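Local structure of diketoreductase (Acinetobacter baylyi, 4E12) at residues D202-D210 and K254-L262; I19-G27 and V58-A69. The protein reduces dicarbonyl compounds with NADH and probably interconverts (3S)-3-hydroxyacyl-CoA and 3-oxoacyl-CoA. All coordinates share one frame; numbering follows the deposited sequence.

Contact 1 (D202-D210 and K254-L262)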
loop_
_atom_site.group_PDB
_atom_site.type_symbol
_atom_site.label_atom_id
_atom_site.label_comp_id
_atom_site.label_asym_id
_atom_site.label_seq_id
_atom_site.Cartn_x
_atom_site.Cartn_y
_atom_site.Cartn_z
ATOM N N ASP A 202 4.872 -7.712 2.529
ATOM C CA ASP A 202 6.185 -8.348 2.332
ATOM C C ASP A 202 7.306 -7.326 2.372
ATOM O O ASP A 202 8.385 -7.600 2.908
ATOM C CB ASP A 202 6.267 -9.085 0.992
ATOM C CG ASP A 202 5.453 -10.356 0.969
ATOM O OD1 ASP A 202 4.927 -10.755 2.032
ATOM O OD2 ASP A 202 5.349 -10.962 -0.113
ATOM N N ALA A 203 7.072 -6.157 1.779
ATOM C CA ALA A 203 8.086 -5.103 1.794
ATOM C C ALA A 203 8.333 -4.592 3.212
ATOM O O ALA A 203 9.475 -4.369 3.612
ATOM C CB ALA A 203 7.666 -3.944 0.901
ATOM N N ALA A 204 7.274 -4.361 3.971
ATOM C CA ALA A 204 7.433 -3.883 5.349
ATOM C C ALA A 204 8.183 -4.925 6.201
ATOM O O ALA A 204 9.060 -4.595 7.012
ATOM C CB ALA A 204 6.058 -3.595 5.957
ATOM N N ALA A 205 7.805 -6.183 6.030
ATOM C CA ALA A 205 8.391 -7.251 6.822
ATOM C C ALA A 205 9.896 -7.368 6.557
ATOM O O ALA A 205 10.680 -7.546 7.494
ATOM C CB ALA A 205 7.684 -8.566 6.554
ATOM N N GLU A 206 10.292 -7.264 5.293
ATOM C CA GLU A 206 11.714 -7.256 4.934
ATOM C C GLU A 206 12.464 -6.113 5.616
ATOM O O GLU A 206 13.552 -6.315 6.161
ATOM C CB GLU A 206 11.887 -7.154 3.416
ATOM C CG GLU A 206 13.342 -7.078 2.949
ATOM C CD GLU A 206 13.990 -5.705 3.161
ATOM O OE1 GLU A 206 15.220 -5.644 3.362
ATOM O OE2 GLU A 206 13.281 -4.680 3.108
ATOM N N LEU A 207 11.906 -4.909 5.585
ATOM C CA LEU A 207 12.530 -3.787 6.296
ATOM C C LEU A 207 12.673 -4.100 7.780
ATOM O O LEU A 207 13.663 -3.719 8.409
ATOM C CB LEU A 207 11.686 -2.518 6.179
ATOM C CG LEU A 207 11.448 -1.917 4.797
ATOM C CD1 LEU A 207 10.484 -0.730 4.942
ATOM C CD2 LEU A 207 12.799 -1.477 4.233
ATOM N N LEU A 208 11.674 -4.754 8.371
ATOM C CA LEU A 208 11.770 -5.045 9.800
ATOM C C LEU A 208 12.816 -6.118 10.026
ATOM O O LEU A 208 13.720 -5.961 10.853
ATOM C CB LEU A 208 10.436 -5.527 10.372
ATOM C CG LEU A 208 10.428 -5.906 11.864
ATOM C CD1 LEU A 208 10.878 -4.742 12.755
ATOM C CD2 LEU A 208 9.041 -6.396 12.254
ATOM N N VAL A 209 12.668 -7.218 9.300
ATOM C CA VAL A 209 13.522 -8.387 9.486
ATOM C C VAL A 209 14.987 -8.121 9.159
ATOM O O VAL A 209 15.885 -8.751 9.734
ATOM C CB VAL A 209 13.020 -9.577 8.679
ATOM C CG1 VAL A 209 14.000 -10.723 8.782
ATOM C CG2 VAL A 209 11.690 -10.032 9.227
ATOM N N ASP A 210 15.249 -7.197 8.245
ATOM C CA ASP A 210 16.638 -6.894 7.900
ATOM C C ASP A 210 17.215 -5.790 8.770
ATOM O O ASP A 210 18.328 -5.317 8.521
ATOM C CB ASP A 210 16.803 -6.546 6.422
ATOM C CG ASP A 210 16.611 -7.753 5.499
ATOM O OD1 ASP A 210 16.761 -8.915 5.940
ATOM O OD2 ASP A 210 16.313 -7.542 4.315
ATOM N N LYS A 254 12.753 -14.602 2.279
ATOM C CA LYS A 254 12.660 -13.428 3.131
ATOM C C LYS A 254 11.392 -13.540 3.965
ATOM O O LYS A 254 11.382 -13.210 5.150
ATOM C CB LYS A 254 12.627 -12.143 2.307
ATOM C CG LYS A 254 12.616 -10.891 3.146
ATOM C CD LYS A 254 13.889 -10.811 4.009
ATOM C CE LYS A 254 15.128 -10.858 3.131
ATOM N NZ LYS A 254 16.389 -10.934 3.925
ATOM N N GLN A 255 10.324 -14.018 3.340
ATOM C CA GLN A 255 9.040 -14.183 4.013
ATOM C C GLN A 255 9.118 -15.208 5.163
ATOM O O GLN A 255 8.476 -15.044 6.204
ATOM C CB GLN A 255 7.980 -14.651 3.004
ATOM C CG GLN A 255 7.712 -13.724 1.805
ATOM C CD GLN A 255 8.810 -13.715 0.744
ATOM O OE1 GLN A 255 9.913 -14.225 0.951
ATOM N NE2 GLN A 255 8.503 -13.128 -0.406
ATOM N N ARG A 256 9.871 -16.286 4.950
ATOM C CA ARG A 256 9.995 -17.341 5.947
ATOM C C ARG A 256 10.843 -16.859 7.094
ATOM O O ARG A 256 10.697 -17.304 8.233
ATOM C CB ARG A 256 10.583 -18.594 5.313
ATOM C CG ARG A 256 9.668 -19.185 4.245
ATOM C CD ARG A 256 10.373 -20.258 3.443
ATOM N NE ARG A 256 10.756 -21.377 4.281
ATOM C CZ ARG A 256 10.063 -22.505 4.363
ATOM N NH1 ARG A 256 8.959 -22.659 3.645
ATOM N NH2 ARG A 256 10.469 -23.473 5.161
ATOM N N GLU A 257 11.717 -15.914 6.801
ATOM C CA GLU A 257 12.518 -15.287 7.829
ATOM C C GLU A 257 11.616 -14.430 8.731
ATOM O O GLU A 257 11.781 -14.416 9.950
ATOM C CB GLU A 257 13.609 -14.458 7.159
ATOM C CG GLU A 257 14.602 -13.809 8.091
ATOM C CD GLU A 257 15.804 -13.220 7.336
ATOM O OE1 GLU A 257 16.005 -13.570 6.146
ATOM O OE2 GLU A 257 16.548 -12.410 7.936
ATOM N N PHE A 258 10.660 -13.731 8.124
ATOM C CA PHE A 258 9.655 -12.972 8.860
ATOM C C PHE A 258 8.792 -13.925 9.691
ATOM O O PHE A 258 8.522 -13.662 10.862
ATOM C CB PHE A 258 8.788 -12.176 7.873
ATOM C CG PHE A 258 7.717 -11.334 8.520
ATOM C CD1 PHE A 258 8.046 -10.308 9.402
ATOM C CD2 PHE A 258 6.383 -11.562 8.243
ATOM C CE1 PHE A 258 7.065 -9.518 10.002
ATOM C CE2 PHE A 258 5.381 -10.768 8.842
ATOM C CZ PHE A 258 5.730 -9.751 9.720
ATOM N N ALA A 259 8.362 -15.033 9.096
ATOM C CA ALA A 259 7.599 -16.024 9.850
ATOM C C ALA A 259 8.328 -16.404 11.143
ATOM O O ALA A 259 7.740 -16.374 12.230
ATOM C CB ALA A 259 7.324 -17.257 8.998
ATOM N N ALA A 260 9.612 -16.741 11.033
ATOM C CA ALA A 260 10.413 -17.082 12.212
ATOM C C ALA A 260 10.467 -15.925 13.213
ATOM O O ALA A 260 10.504 -16.158 14.422
ATOM C CB ALA A 260 11.818 -17.501 11.809
ATOM N N TYR A 261 10.475 -14.688 12.709
ATOM C CA TYR A 261 10.555 -13.487 13.537
ATOM C C TYR A 261 9.267 -13.312 14.330
ATOM O O TYR A 261 9.278 -13.009 15.529
ATOM C CB TYR A 261 10.798 -12.247 12.659
ATOM C CG TYR A 261 10.922 -10.953 13.422
ATOM C CD1 TYR A 261 12.171 -10.468 13.823
ATOM C CD2 TYR A 261 9.794 -10.201 13.745
ATOM C CE1 TYR A 261 12.281 -9.270 14.525
ATOM C CE2 TYR A 261 9.897 -9.001 14.444
ATOM C CZ TYR A 261 11.136 -8.541 14.832
ATOM O OH TYR A 261 11.231 -7.355 15.530
ATOM N N LEU A 262 8.156 -13.523 13.648
ATOM C CA LEU A 262 6.848 -13.456 14.278
ATOM C C LEU A 262 6.729 -14.553 15.311
ATOM O O LEU A 262 6.260 -14.320 16.428
ATOM C CB LEU A 262 5.750 -13.649 13.241
ATOM C CG LEU A 262 5.464 -12.556 12.226
ATOM C CD1 LEU A 262 4.354 -13.047 11.312
ATOM C CD2 LEU A 262 5.022 -11.301 12.961
#
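Within the all-helical C-terminal part of a 3-hydroxyacyl-CoA dehydrogenase-type chain, Ala205, Leu208 and Val209 of helix 193-209 meet Phe258 and Tyr261 of helix 253-267 in a crossed helix pair, closed at one margin by a salt bridge. The segment axes approach to 9.4 Å at 66°, and the interface buries 522 Å² in all. Its apolar part is built round the Phe258 ring. The methyl of Ala205 sits over one face, 3.4 Å from the ring centroid to CB and 14° off the normal, which meets the definition of a CH-pi contact. Leu262 CG, from the same helix as the ring, lies over the opposite face, and Val209 CG2 reaches the edge in the ring plane, 3.7 Å from Phe258 CD1. One turn beyond Phe258, Tyr261 is crossed by Leu208 at about a right angle, Leu208 CD2 lying 3.5 Å from Tyr261 CE2. Phe233 and Phe280 also pack on Leu208.

At the margin, Lys254 leaves its backbone with CG anti to N (chi1 -176°) and then bends twice, at chi2 and chi3; its methylenes pass Glu206 CB and CG before NZ donates to Asp210 OD1 at 2.9 Å, the oxygen accepting through its syn lone pair. A weak bond from Lys254 NZ to Glu257 OE1, 3.5 Å long, completes the network. Asp210 OD1 and Glu257 OE2 are 4.0 Å apart, so the lysine charge probably offsets repulsion between the two carboxylates and ties the first residue beyond helix 193-209 to helix 253-267.

Contact 2 (I19-G27 and V58-A69)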
loop_
_atom_site.group_PDB
_atom_site.type_symbol
_atom_site.label_atom_id
_atom_site.label_comp_id
_atom_site.label_asym_id
_atom_site.label_seq_id
_atom_site.Cartn_x
_atom_site.Cartn_y
_atom_site.Cartn_z
ATOM N N ILE A 19 -21.478 -14.972 4.729
ATOM C CA ILE A 19 -22.012 -14.913 3.381
ATOM C C ILE A 19 -23.493 -15.267 3.411
ATOM O O ILE A 19 -24.318 -14.609 2.774
ATOM C CB ILE A 19 -21.270 -15.897 2.442
ATOM C CG1 ILE A 19 -19.803 -15.473 2.284
ATOM C CG2 ILE A 19 -21.998 -15.994 1.106
ATOM C CD1 ILE A 19 -18.937 -16.464 1.507
ATOM N N ALA A 20 -23.812 -16.311 4.165
ATOM C CA ALA A 20 -25.183 -16.775 4.290
ATOM C C ALA A 20 -26.045 -15.715 4.953
ATOM O O ALA A 20 -27.152 -15.434 4.486
ATOM C CB ALA A 20 -25.225 -18.088 5.058
ATOM N N PHE A 21 -25.526 -15.089 6.010
ATOM C CA PHE A 21 -26.306 -14.119 6.749
ATOM C C PHE A 21 -26.520 -12.847 5.958
ATOM O O PHE A 21 -27.637 -12.347 5.907
ATOM C CB PHE A 21 -25.713 -13.791 8.126
ATOM C CG PHE A 21 -26.689 -13.090 9.025
ATOM C CD1 PHE A 21 -27.536 -13.827 9.851
ATOM C CD2 PHE A 21 -26.776 -11.694 9.039
ATOM C CE1 PHE A 21 -28.469 -13.180 10.692
ATOM C CE2 PHE A 21 -27.696 -11.042 9.867
ATOM C CZ PHE A 21 -28.542 -11.783 10.696
ATOM N N GLN A 22 -25.461 -12.311 5.364
ATOM C CA GLN A 22 -25.572 -11.159 4.479
ATOM C C GLN A 22 -26.624 -11.412 3.392
ATOM O O GLN A 22 -27.438 -10.545 3.063
ATOM C CB GLN A 22 -24.205 -10.861 3.831
ATOM C CG GLN A 22 -24.168 -9.587 2.964
ATOM C CD GLN A 22 -24.256 -8.287 3.756
ATOM O OE1 GLN A 22 -24.303 -8.285 4.989
ATOM N NE2 GLN A 22 -24.274 -7.169 3.042
ATOM N N THR A 23 -26.609 -12.614 2.832
ATOM C CA THR A 23 -27.510 -12.944 1.735
ATOM C C THR A 23 -28.957 -13.039 2.231
ATOM O O THR A 23 -29.878 -12.521 1.590
ATOM C CB THR A 23 -27.044 -14.231 1.013
ATOM O OG1 THR A 23 -25.785 -13.984 0.375
ATOM C CG2 THR A 23 -28.041 -14.654 -0.046
ATOM N N ALA A 24 -29.143 -13.677 3.379
ATOM C CA ALA A 24 -30.445 -13.741 4.030
ATOM C C ALA A 24 -30.943 -12.339 4.407
ATOM O O ALA A 24 -32.086 -11.981 4.100
ATOM C CB ALA A 24 -30.383 -14.646 5.254
ATOM N N PHE A 25 -30.078 -11.535 5.028
ATOM C CA PHE A 25 -30.451 -10.174 5.456
ATOM C C PHE A 25 -30.995 -9.326 4.293
ATOM O O PHE A 25 -31.812 -8.421 4.497
ATOM C CB PHE A 25 -29.245 -9.473 6.097
ATOM C CG PHE A 25 -29.523 -8.063 6.547
ATOM C CD1 PHE A 25 -30.521 -7.793 7.486
ATOM C CD2 PHE A 25 -28.784 -7.001 6.034
ATOM C CE1 PHE A 25 -30.772 -6.476 7.902
ATOM C CE2 PHE A 25 -29.027 -5.698 6.441
ATOM C CZ PHE A 25 -30.018 -5.433 7.372
ATOM N N HIS A 26 -30.546 -9.618 3.081
ATOM C CA HIS A 26 -30.960 -8.858 1.905
ATOM C C HIS A 26 -32.095 -9.474 1.104
ATOM O O HIS A 26 -32.294 -9.103 -0.056
ATOM C CB HIS A 26 -29.791 -8.560 0.983
ATOM C CG HIS A 26 -28.917 -7.444 1.454
ATOM N ND1 HIS A 26 -27.888 -7.629 2.350
ATOM C CD2 HIS A 26 -28.923 -6.123 1.150
ATOM C CE1 HIS A 26 -27.298 -6.469 2.582
ATOM N NE2 HIS A 26 -27.907 -5.541 1.866
ATOM N N GLY A 27 -32.824 -10.416 1.698
ATOM C CA GLY A 27 -34.091 -10.818 1.116
ATOM C C GLY A 27 -34.113 -12.131 0.376
ATOM O O GLY A 27 -35.183 -12.594 -0.013
ATOM N N VAL A 58 -25.280 -2.576 11.302
ATOM C CA VAL A 58 -25.654 -2.575 9.888
ATOM C C VAL A 58 -26.967 -1.841 9.655
ATOM O O VAL A 58 -27.963 -2.133 10.315
ATOM C CB VAL A 58 -25.730 -4.030 9.328
ATOM C CG1 VAL A 58 -26.197 -4.015 7.893
ATOM C CG2 VAL A 58 -24.359 -4.713 9.413
ATOM N N ALA A 59 -26.970 -0.896 8.717
ATOM C CA ALA A 59 -28.156 -0.114 8.425
ATOM C C ALA A 59 -29.340 -1.016 8.116
ATOM O O ALA A 59 -29.231 -1.960 7.323
ATOM C CB ALA A 59 -27.898 0.830 7.267
ATOM N N GLY A 60 -30.460 -0.725 8.771
ATOM C CA GLY A 60 -31.701 -1.412 8.486
ATOM C C GLY A 60 -31.915 -2.689 9.273
ATOM O O GLY A 60 -32.951 -3.340 9.115
ATOM N N ALA A 61 -30.958 -3.059 10.120
ATOM C CA ALA A 61 -31.031 -4.362 10.793
ATOM C C ALA A 61 -31.627 -4.255 12.191
ATOM O O ALA A 61 -31.955 -5.263 12.827
ATOM C CB ALA A 61 -29.659 -4.997 10.860
ATOM N N ALA A 62 -31.753 -3.032 12.675
ATOM C CA ALA A 62 -32.314 -2.804 13.997
ATOM C C ALA A 62 -33.783 -3.211 14.037
ATOM O O ALA A 62 -34.397 -3.483 13.002
ATOM C CB ALA A 62 -32.168 -1.343 14.373
ATOM N N ASP A 63 -34.339 -3.271 15.241
ATOM C CA ASP A 63 -35.772 -3.438 15.405
ATOM C C ASP A 63 -36.281 -4.732 14.804
ATOM O O ASP A 63 -37.383 -4.763 14.252
ATOM C CB ASP A 63 -36.521 -2.265 14.760
ATOM C CG ASP A 63 -36.133 -0.923 15.357
ATOM O OD1 ASP A 63 -35.600 -0.903 16.488
ATOM O OD2 ASP A 63 -36.352 0.112 14.693
ATOM N N GLY A 64 -35.489 -5.794 14.900
ATOM C CA GLY A 64 -35.969 -7.098 14.480
ATOM C C GLY A 64 -35.681 -7.522 13.052
ATOM O O GLY A 64 -35.899 -8.688 12.709
ATOM N N ALA A 65 -35.206 -6.618 12.203
ATOM C CA ALA A 65 -34.912 -7.024 10.831
ATOM C C ALA A 65 -33.836 -8.123 10.804
ATOM O O ALA A 65 -33.963 -9.098 10.056
ATOM C CB ALA A 65 -34.499 -5.832 9.989
ATOM N N ALA A 66 -32.798 -7.981 11.624
ATOM C CA ALA A 66 -31.748 -8.992 11.711
ATOM C C ALA A 66 -32.327 -10.354 12.133
ATOM O O ALA A 66 -31.990 -11.381 11.537
ATOM C CB ALA A 66 -30.658 -8.550 12.675
ATOM N N GLN A 67 -33.178 -10.369 13.160
ATOM C CA GLN A 67 -33.834 -11.616 13.589
ATOM C C GLN A 67 -34.784 -12.201 12.551
ATOM O O GLN A 67 -34.883 -13.423 12.422
ATOM C CB GLN A 67 -34.548 -11.462 14.937
ATOM C CG GLN A 67 -33.665 -11.744 16.159
ATOM C CD GLN A 67 -32.492 -10.807 16.289
ATOM O OE1 GLN A 67 -32.397 -9.798 15.584
ATOM N NE2 GLN A 67 -31.575 -11.141 17.189
ATOM N N LYS A 68 -35.496 -11.363 11.811
ATOM C CA LYS A 68 -36.344 -11.911 10.759
ATOM C C LYS A 68 -35.449 -12.660 9.766
ATOM O O LYS A 68 -35.767 -13.773 9.332
ATOM C CB LYS A 68 -37.132 -10.796 10.061
ATOM C CG LYS A 68 -38.168 -11.282 9.047
ATOM C CD LYS A 68 -38.989 -10.117 8.495
ATOM C CE LYS A 68 -40.062 -10.581 7.516
ATOM N NZ LYS A 68 -39.486 -11.246 6.314
ATOM N N ALA A 69 -34.313 -12.067 9.415
ATOM C CA ALA A 69 -33.417 -12.743 8.484
ATOM C C ALA A 69 -32.945 -14.055 9.113
ATOM O O ALA A 69 -32.932 -15.105 8.464
ATOM C CB ALA A 69 -32.235 -11.854 8.140
#
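Phe25, near the C-terminal end of helix 14-25, carries most of the contact with the turn and short helix of 58-69. Its CB lies 4.3 Å from Ala69 CB, and the same alanine methyl comes nearer still to the backbone, 3.6 Å from Phe25 CA. With CG anti to the backbone N (chi1 179°), the ring is sent outward from its helix into the type II turn Val58-Ala61. There Phe25 CE1 and Phe25 CZ both lie 3.5 Å from Ala61 CB, while Phe25 CE2 meets Val58 CG1 at 3.6 Å. Phe25 CZ also comes 3.6 Å from Ala59 O in the turn backbone; that oxygen and Gly60 C lie at the ring edge, in its plane. One helical turn earlier, Phe21 points its own CZ at the backbone of the short helix, 3.6 Å from Ala66 O, and Ala24 adds its methyl 4.4 Å from Ala69 CB. The polar groups of these backbones are not joined across the interface, which is held by van der Waals packing.

The segment axes of 19-25 and 65-69 cross at 111°. Tyr54 of helix 37-57 makes edge-to-face contacts with both phenylalanines, while Ala20 and Ala24 pack on Val30 of strand 29-33. The contact therefore joins the first helix of the Rossmann-type NAD-binding domain to the connection between helix 37-57 and edge strand 74-76.

Contact 2 is completed earlier in the chain, in the NAD-binding part, and contact 1 later, in the C-terminal part. Their centres are 41 Å apart, on opposite sides of the chain's centre, and their nearest atoms are about 25 Å apart, so neither touches the other. Contact 2 is the one nearer a known site: the side chain of Phe21 is about 10 Å from that of Thr12 and about 11 Å from that of Leu15, both NAD(+)-binding residues, although no cofactor is bound to this chain. Contact 1 is remote from the cofactor site, but Ala203, Ala204, Glu206 and Leu207 of its first helix also pack on the second subunit.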